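Local atomic coordinates of TRAP dicarboxylate transporter-DctP subunit (PDB entry 4PFI), a protein that probably captures a small organic acid, such as a dicarboxylate, in the periplasm and delivers it to a TRAP-type membrane transporter. Residues V108-L113 and E325-K330; P142-H145 and Q150-G153; M160-N165 and A310-A315. All blocks are in the same frame, centred on the assembly; numbering follows the deposited sequence.

Contact 1. Residues V108-L113 and E325-K330; sequences VPETGL and ELTGEK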
loop_
_atom_site.group_PDB
_atom_site.type_symbol
_atom_site.label_atom_id
_atom_site.label_comp_id
_atom_site.label_asym_id
_atom_site.label_seq_id
_atom_site.Cartn_x
_atom_site.Cartn_y
_atom_site.Cartn_z
ATOM N N VAL A 108 -5.109 6.034 -12.380
ATOM C CA VAL A 108 -6.238 5.705 -11.504
ATOM C C VAL A 108 -6.182 6.491 -10.183
ATOM O O VAL A 108 -5.871 5.927 -9.127
ATOM C CB VAL A 108 -6.230 4.204 -11.152
ATOM C CG1 VAL A 108 -7.552 3.792 -10.556
ATOM C CG2 VAL A 108 -5.902 3.379 -12.385
ATOM N N PRO A 109 -6.506 7.789 -10.238
ATOM C CA PRO A 109 -6.382 8.725 -9.111
ATOM C C PRO A 109 -7.243 8.349 -7.909
ATOM O O PRO A 109 -6.988 8.817 -6.799
ATOM C CB PRO A 109 -6.864 10.058 -9.694
ATOM C CG PRO A 109 -6.944 9.849 -11.196
ATOM C CD PRO A 109 -7.184 8.395 -11.395
ATOM N N GLU A 110 -8.235 7.498 -8.130
ATOM C CA GLU A 110 -9.157 7.092 -7.083
ATOM C C GLU A 110 -8.420 6.301 -6.001
ATOM O O GLU A 110 -8.866 6.238 -4.854
ATOM C CB GLU A 110 -10.291 6.248 -7.685
ATOM C CG GLU A 110 -11.173 7.039 -8.658
ATOM C CD GLU A 110 -10.485 7.368 -9.989
ATOM O OE1 GLU A 110 -9.644 6.565 -10.450
ATOM O OE2 GLU A 110 -10.786 8.431 -10.582
ATOM N N THR A 111 -7.299 5.687 -6.368
ATOM C CA THR A 111 -6.516 4.926 -5.396
ATOM C C THR A 111 -5.908 5.863 -4.337
ATOM O O THR A 111 -5.490 5.405 -3.279
ATOM C CB THR A 111 -5.423 4.060 -6.071
ATOM O OG1 THR A 111 -4.574 4.876 -6.890
ATOM C CG2 THR A 111 -6.052 2.981 -6.937
ATOM N N GLY A 112 -5.893 7.174 -4.610
ATOM C CA GLY A 112 -5.477 8.145 -3.613
ATOM C C GLY A 112 -6.262 8.014 -2.312
ATOM O O GLY A 112 -5.788 8.387 -1.251
ATOM N N LEU A 113 -7.481 7.501 -2.399
ATOM C CA LEU A 113 -8.272 7.223 -1.215
ATOM C C LEU A 113 -7.439 6.517 -0.135
ATOM O O LEU A 113 -7.591 6.802 1.040
ATOM C CB LEU A 113 -9.464 6.338 -1.594
ATOM C CG LEU A 113 -10.418 5.922 -0.472
ATOM C CD1 LEU A 113 -11.439 7.027 -0.195
ATOM C CD2 LEU A 113 -11.128 4.579 -0.831
ATOM N N GLU A 325 -11.363 17.375 -5.470
ATOM C CA GLU A 325 -11.020 18.171 -6.651
ATOM C C GLU A 325 -10.449 17.300 -7.773
ATOM O O GLU A 325 -10.740 17.511 -8.945
ATOM C CB GLU A 325 -9.994 19.246 -6.299
ATOM C CG GLU A 325 -10.480 20.291 -5.329
ATOM C CD GLU A 325 -9.339 21.133 -4.743
ATOM O OE1 GLU A 325 -8.149 20.817 -5.003
ATOM O OE2 GLU A 325 -9.634 22.109 -4.010
ATOM N N LEU A 326 -9.635 16.319 -7.400
ATOM C CA LEU A 326 -8.952 15.461 -8.363
ATOM C C LEU A 326 -9.792 14.305 -8.915
ATOM O O LEU A 326 -9.497 13.798 -9.992
ATOM C CB LEU A 326 -7.680 14.885 -7.731
ATOM C CG LEU A 326 -6.480 15.839 -7.662
ATOM C CD1 LEU A 326 -5.318 15.241 -6.832
ATOM C CD2 LEU A 326 -6.017 16.213 -9.079
ATOM N N THR A 327 -10.814 13.874 -8.184
ATOM C CA THR A 327 -11.564 12.681 -8.568
ATOM C C THR A 327 -13.075 12.932 -8.699
ATOM O O THR A 327 -13.810 12.064 -9.164
ATOM C CB THR A 327 -11.327 11.529 -7.564
ATOM O OG1 THR A 327 -11.725 11.941 -6.251
ATOM C CG2 THR A 327 -9.849 11.120 -7.557
ATOM N N GLY A 328 -13.520 14.115 -8.276
ATOM C CA GLY A 328 -14.915 14.506 -8.364
ATOM C C GLY A 328 -15.876 13.613 -7.601
ATOM O O GLY A 328 -15.609 13.195 -6.473
ATOM N N GLU A 329 -17.005 13.323 -8.238
ATOM C CA GLU A 329 -18.138 12.677 -7.581
ATOM C C GLU A 329 -17.850 11.238 -7.162
ATOM O O GLU A 329 -18.371 10.763 -6.144
ATOM C CB GLU A 329 -19.352 12.708 -8.511
ATOM C CG GLU A 329 -19.902 14.101 -8.727
ATOM C CD GLU A 329 -20.497 14.682 -7.454
ATOM O OE1 GLU A 329 -20.955 13.894 -6.593
ATOM O OE2 GLU A 329 -20.496 15.927 -7.307
ATOM N N LYS A 330 -17.038 10.541 -7.948
ATOM C CA LYS A 330 -16.641 9.192 -7.592
ATOM C C LYS A 330 -15.845 9.207 -6.277
ATOM O O LYS A 330 -16.079 8.388 -5.381
ATOM C CB LYS A 330 -15.808 8.574 -8.712
ATOM C CG LYS A 330 -15.645 7.073 -8.566
ATOM C CD LYS A 330 -16.993 6.408 -8.226
ATOM C CE LYS A 330 -17.020 4.917 -8.539
ATOM N NZ LYS A 330 -16.884 4.651 -10.000
#

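Contact 2. Residues P142-H145 and Q150-G153; sequences PAYH and QLLG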
loop_
_atom_site.group_PDB
_atom_site.type_symbol
_atom_site.label_atom_id
_atom_site.label_comp_id
_atom_site.label_asym_id
_atom_site.label_seq_id
_atom_site.Cartn_x
_atom_site.Cartn_y
_atom_site.Cartn_z
ATOM N N PRO A 142 -14.356 0.292 -12.650
ATOM C CA PRO A 142 -14.403 1.148 -13.844
ATOM C C PRO A 142 -13.153 2.022 -13.981
ATOM O O PRO A 142 -12.645 2.169 -15.093
ATOM C CB PRO A 142 -15.646 2.013 -13.606
ATOM C CG PRO A 142 -16.473 1.244 -12.638
ATOM C CD PRO A 142 -15.490 0.557 -11.749
ATOM N N ALA A 143 -12.658 2.579 -12.873
ATOM C CA ALA A 143 -11.474 3.436 -12.923
ATOM C C ALA A 143 -10.274 2.639 -13.428
ATOM O O ALA A 143 -9.440 3.152 -14.179
ATOM C CB ALA A 143 -11.191 4.036 -11.559
ATOM N N TYR A 144 -10.206 1.375 -13.026
ATOM C CA TYR A 144 -9.129 0.489 -13.450
ATOM C C TYR A 144 -9.259 0.088 -14.915
ATOM O O TYR A 144 -8.257 0.019 -15.638
ATOM C CB TYR A 144 -9.113 -0.773 -12.589
ATOM C CG TYR A 144 -8.340 -0.623 -11.298
ATOM C CD1 TYR A 144 -8.940 -0.080 -10.178
ATOM C CD2 TYR A 144 -7.018 -1.029 -11.201
ATOM C CE1 TYR A 144 -8.263 0.058 -9.016
ATOM C CE2 TYR A 144 -6.325 -0.898 -10.026
ATOM C CZ TYR A 144 -6.961 -0.350 -8.938
ATOM O OH TYR A 144 -6.334 -0.199 -7.740
ATOM N N HIS A 145 -10.495 -0.207 -15.330
ATOM C CA HIS A 145 -10.797 -0.574 -16.712
ATOM C C HIS A 145 -10.375 0.574 -17.593
ATOM O O HIS A 145 -9.742 0.375 -18.620
ATOM C CB HIS A 145 -12.287 -0.859 -16.904
ATOM C CG HIS A 145 -12.719 -2.216 -16.428
ATOM N ND1 HIS A 145 -12.094 -3.381 -16.822
ATOM C CD2 HIS A 145 -13.738 -2.594 -15.617
ATOM C CE1 HIS A 145 -12.698 -4.415 -16.263
ATOM N NE2 HIS A 145 -13.696 -3.966 -15.524
ATOM N N GLN A 150 -7.857 -5.158 -15.154
ATOM C CA GLN A 150 -8.891 -5.837 -14.391
ATOM C C GLN A 150 -8.508 -5.841 -12.903
ATOM O O GLN A 150 -7.544 -6.494 -12.514
ATOM C CB GLN A 150 -9.098 -7.268 -14.906
ATOM C CG GLN A 150 -10.171 -8.032 -14.159
ATOM C CD GLN A 150 -11.555 -7.416 -14.317
ATOM O OE1 GLN A 150 -12.092 -7.354 -15.421
ATOM N NE2 GLN A 150 -12.139 -6.961 -13.208
ATOM N N LEU A 151 -9.260 -5.098 -12.087
ATOM C CA LEU A 151 -9.061 -5.082 -10.629
ATOM C C LEU A 151 -9.656 -6.344 -10.022
ATOM O O LEU A 151 -10.817 -6.643 -10.254
ATOM C CB LEU A 151 -9.724 -3.852 -9.995
ATOM C CG LEU A 151 -9.777 -3.868 -8.462
ATOM C CD1 LEU A 151 -8.396 -3.627 -7.854
ATOM C CD2 LEU A 151 -10.794 -2.870 -7.921
ATOM N N LEU A 152 -8.856 -7.078 -9.247
ATOM C CA LEU A 152 -9.306 -8.322 -8.618
ATOM C C LEU A 152 -9.504 -8.163 -7.111
ATOM O O LEU A 152 -10.236 -8.932 -6.495
ATOM C CB LEU A 152 -8.307 -9.450 -8.889
ATOM C CG LEU A 152 -8.061 -9.755 -10.374
ATOM C CD1 LEU A 152 -7.045 -10.888 -10.555
ATOM C CD2 LEU A 152 -9.380 -10.085 -11.078
ATOM N N GLY A 153 -8.837 -7.183 -6.506
ATOM C CA GLY A 153 -8.935 -7.004 -5.070
ATOM C C GLY A 153 -7.851 -6.139 -4.460
ATOM O O GLY A 153 -6.939 -5.662 -5.142
#

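Contact 3. Residues M160-N165 and A310-A315; sequences MTWTAN and AAFRDA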
loop_
_atom_site.group_PDB
_atom_site.type_symbol
_atom_site.label_atom_id
_atom_site.label_comp_id
_atom_site.label_asym_id
_atom_site.label_seq_id
_atom_site.Cartn_x
_atom_site.Cartn_y
_atom_site.Cartn_z
HETATM N N MSE A 160 1.170 2.303 7.830
HETATM C CA MSE A 160 2.285 3.215 7.513
HETATM C C MSE A 160 2.909 3.682 8.844
HETATM O O MSE A 160 2.194 3.974 9.799
HETATM C CB MSE A 160 1.833 4.420 6.685
HETATM C CG MSE A 160 1.271 4.048 5.314
HETATM SE SE MSE A 160 2.643 3.336 4.111
HETATM C CE MSE A 160 3.488 5.032 3.550
ATOM N N THR A 161 4.231 3.755 8.897
ATOM C CA THR A 161 4.928 4.155 10.109
ATOM C C THR A 161 5.846 5.327 9.782
ATOM O O THR A 161 6.376 5.403 8.681
ATOM C CB THR A 161 5.734 2.971 10.659
ATOM O OG1 THR A 161 4.827 1.969 11.170
ATOM C CG2 THR A 161 6.676 3.425 11.766
ATOM N N TRP A 162 5.991 6.279 10.695
ATOM C CA TRP A 162 6.775 7.477 10.411
ATOM C C TRP A 162 8.155 7.362 11.080
ATOM O O TRP A 162 8.254 6.850 12.193
ATOM C CB TRP A 162 6.082 8.709 10.980
ATOM C CG TRP A 162 4.712 8.983 10.462
ATOM C CD1 TRP A 162 4.136 8.451 9.364
ATOM C CD2 TRP A 162 3.757 9.880 11.019
ATOM N NE1 TRP A 162 2.867 8.971 9.181
ATOM C CE2 TRP A 162 2.612 9.850 10.195
ATOM C CE3 TRP A 162 3.746 10.706 12.140
ATOM C CZ2 TRP A 162 1.485 10.605 10.452
ATOM C CZ3 TRP A 162 2.615 11.460 12.395
ATOM C CH2 TRP A 162 1.508 11.408 11.553
ATOM N N THR A 163 9.211 7.825 10.414
ATOM C CA THR A 163 10.507 7.982 11.056
ATOM C C THR A 163 11.002 9.411 10.867
ATOM O O THR A 163 10.633 10.103 9.912
ATOM C CB THR A 163 11.602 7.016 10.489
ATOM O OG1 THR A 163 11.900 7.339 9.130
ATOM C CG2 THR A 163 11.157 5.607 10.518
ATOM N N ALA A 164 11.836 9.827 11.811
ATOM C CA ALA A 164 12.500 11.092 11.780
ATOM C C ALA A 164 13.578 11.081 12.871
ATOM O O ALA A 164 13.814 10.062 13.533
ATOM C CB ALA A 164 11.509 12.212 12.020
ATOM N N ASN A 165 14.226 12.232 13.049
ATOM C CA ASN A 165 15.171 12.392 14.130
ATOM C C ASN A 165 14.593 13.144 15.321
ATOM O O ASN A 165 15.329 13.692 16.130
ATOM C CB ASN A 165 16.466 12.995 13.616
ATOM C CG ASN A 165 17.323 11.961 12.952
ATOM O OD1 ASN A 165 17.366 10.810 13.393
ATOM N ND2 ASN A 165 17.983 12.336 11.870
ATOM N N ALA A 310 -6.189 12.499 17.302
ATOM C CA ALA A 310 -7.358 13.320 17.033
ATOM C C ALA A 310 -6.917 14.677 16.498
ATOM O O ALA A 310 -7.556 15.225 15.613
ATOM C CB ALA A 310 -8.190 13.482 18.284
ATOM N N ALA A 311 -5.806 15.195 17.010
ATOM C CA ALA A 311 -5.288 16.471 16.542
ATOM C C ALA A 311 -4.809 16.398 15.069
ATOM O O ALA A 311 -4.986 17.348 14.295
ATOM C CB ALA A 311 -4.165 16.976 17.472
ATOM N N PHE A 312 -4.214 15.273 14.686
ATOM C CA PHE A 312 -3.736 15.087 13.324
ATOM C C PHE A 312 -4.914 14.886 12.398
ATOM O O PHE A 312 -4.881 15.308 11.246
ATOM C CB PHE A 312 -2.803 13.875 13.219
ATOM C CG PHE A 312 -1.385 14.147 13.628
ATOM C CD1 PHE A 312 -0.561 14.932 12.836
ATOM C CD2 PHE A 312 -0.841 13.559 14.760
ATOM C CE1 PHE A 312 0.758 15.162 13.197
ATOM C CE2 PHE A 312 0.505 13.798 15.122
ATOM C CZ PHE A 312 1.291 14.595 14.344
ATOM N N ARG A 313 -5.941 14.202 12.891
ATOM C CA ARG A 313 -7.157 13.983 12.105
ATOM C C ARG A 313 -7.742 15.346 11.701
ATOM O O ARG A 313 -7.978 15.623 10.509
ATOM C CB ARG A 313 -8.175 13.176 12.915
ATOM C CG ARG A 313 -9.225 12.435 12.079
ATOM C CD ARG A 313 -10.220 11.667 12.977
ATOM N NE ARG A 313 -9.548 11.105 14.163
ATOM C CZ ARG A 313 -9.376 9.803 14.425
ATOM N NH1 ARG A 313 -9.856 8.862 13.596
ATOM N NH2 ARG A 313 -8.734 9.439 15.536
ATOM N N ASP A 314 -7.922 16.206 12.705
ATOM C CA ASP A 314 -8.477 17.538 12.499
ATOM C C ASP A 314 -7.663 18.249 11.425
ATOM O O ASP A 314 -8.223 18.800 10.474
ATOM C CB ASP A 314 -8.502 18.325 13.817
ATOM C CG ASP A 314 -9.439 17.695 14.875
ATOM O OD1 ASP A 314 -10.283 16.841 14.506
ATOM O OD2 ASP A 314 -9.343 18.050 16.081
ATOM N N ALA A 315 -6.343 18.154 11.526
ATOM C CA ALA A 315 -5.463 18.881 10.615
ATOM C C ALA A 315 -5.278 18.189 9.260
ATOM O O ALA A 315 -4.754 18.790 8.322
ATOM C CB ALA A 315 -4.110 19.154 11.287
#

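Contact 1. Residues V108-L113 and E325-K330
The methyl group of T327 rests against the first turn of the 3-10 segment that P109 opens. From T327 CG2 it is 3.8 Å to P109 CB and the same to P109 O, so one methyl meets both the proline ring and the backbone beside it; E110 N lies 4.0 Å from this CG2. The side chains of E110 and T327 slide past each other in opposite directions, with E110 OE2 4.2 Å from T327 CG2. K330 adds a looser touch along its aliphatic part, CG to E110 CG at 4.5 Å. Opposite charges do not pair here: K330 NZ stays 7.2 Å from E110 OE2, and the join is one of van der Waals packing.

What aims the methyl is the rotation of T327. With CG2 anti to the carbonyl carbon (chi1 59°, measured to OG1), it points across to P109, while OG1 is held by a hydrogen bond to F323 O, one turn back in the helix. Just beyond, G328 takes a positive phi of 60° and the helix kinks, the N atoms of E329 and K330 making no bond to the preceding turn. Within 108-113 the short turn is held by V108 O, which accepts from T111 N and, at 2.8 Å, from T111 OG1.

The contact lies near the surface, where the loop between helices 101-104 and 124-132 rests on helix 318-339. L113 packs on F323, L334 and I335 of that helix. E110 packs on L334 as well and reaches F140 and A143 of helix 134-145, so this residue itself lies between the two helices.

Contact 2. Residues P142-H145 and Q150-G153
L151 lies against one face of the Y144 ring. Its CD1 is 3.9 Å from the ring centroid and 19° off the normal, a CH-pi contact displaced toward the rim on the CZ side. L151 CB covers the other end of the same ring, 3.7 Å from Y144 CG, so the leucine follows the ring from root to tip. With the Y144 ring cut back to an alanine, L151 CB and CD1 would probably lose the aromatic face they rest on, leaving a gap between helix and strand.

H145 and Q150 run side by side, ring and amide planes 79° apart, and meet without a hydrogen bond between them: Q150 OE1 lies 3.1 Å from the ring carbon H145 CE1, at the imidazole edge. A bend at chi2 (64°) turns the glutamine amide back to this edge, and NE2 makes a nearly straight bond to L151 O, reaching it from above the carbonyl plane. H145 ND1 is bonded to E253 OE2.

Helix 134-145 thus folds back on the strand that follows it, 149-164. L151 also meets I137 and F140 of the helix, and Q150 and L152 pair through their backbones with A251 and V249 of the antiparallel strand 244-252.

Contact 3. Residues M160-N165 and A310-A315
W162 and F312 meet in a T-shaped stack: the edge of the indole's six-membered ring is directed at the face of the phenyl. The centroids are 5.3 Å apart and the planes stand at 78°. W162 CZ3 comes to 3.9 Å from F312 CZ, and CH2, which sits over the middle of the phenyl, is 4.2 Å from F312 CE1. The two backbones are far from each other, 13.3 Å between the CA atoms of W162 and F312, so the rings alone bridge the distance. With CG anti to the carbonyl carbon in both (chi1 -60° in W162, -82° in F312), each ring is sent out from its backbone to the other.

This is the dense part, and the aromatic packing continues past it. W162 makes further edge-to-face pairs with F174 and F191, F312 makes one with Y194, and F118 and L304 also lie on the phenylalanine. The tryptophan belongs to strand 149-164, one long strand broken by a bulge or short loop. Its early part pairs antiparallel with 244-252, and its end, where W162 lies, with 217-220 and 236-239, consistent with a strand running through both lobes of a family 7 solute-binding protein. Here T163 OG1 bonds Q218 and also Q234, a residue of the sodium site.

Beyond the two rings the segments do not meet at all. Helix 306-316 turns F312 inward, whereas D314 is exposed on the outer side and R313 is only partly covered, its NH1 in a long, weak ion pair with E122. N165, just past the strand, is likewise exposed, with N235 at its side.

In the fold
Contact 1 is a surface join, while contacts 2 and 3 are buried, and the chemistry follows. In contact 1 a methyl and aliphatic stems pack beside charged ends that do not pair; in contact 2 a CH-pi contact sits next to an imidazole edge met by an amide oxygen; contact 3 is purely aromatic. Contacts 1 and 2 adjoin, since V108, E110 and T111 of the loop pack on A143 and Y144. Contacts 2 and 3 both use strand 149-164, yet their centres are about 30 Å apart, on opposite sides of the chain's centre. Helix 306-316 of contact 3 leads along the chain into helix 318-339 of contact 1, though the two contacts do not touch.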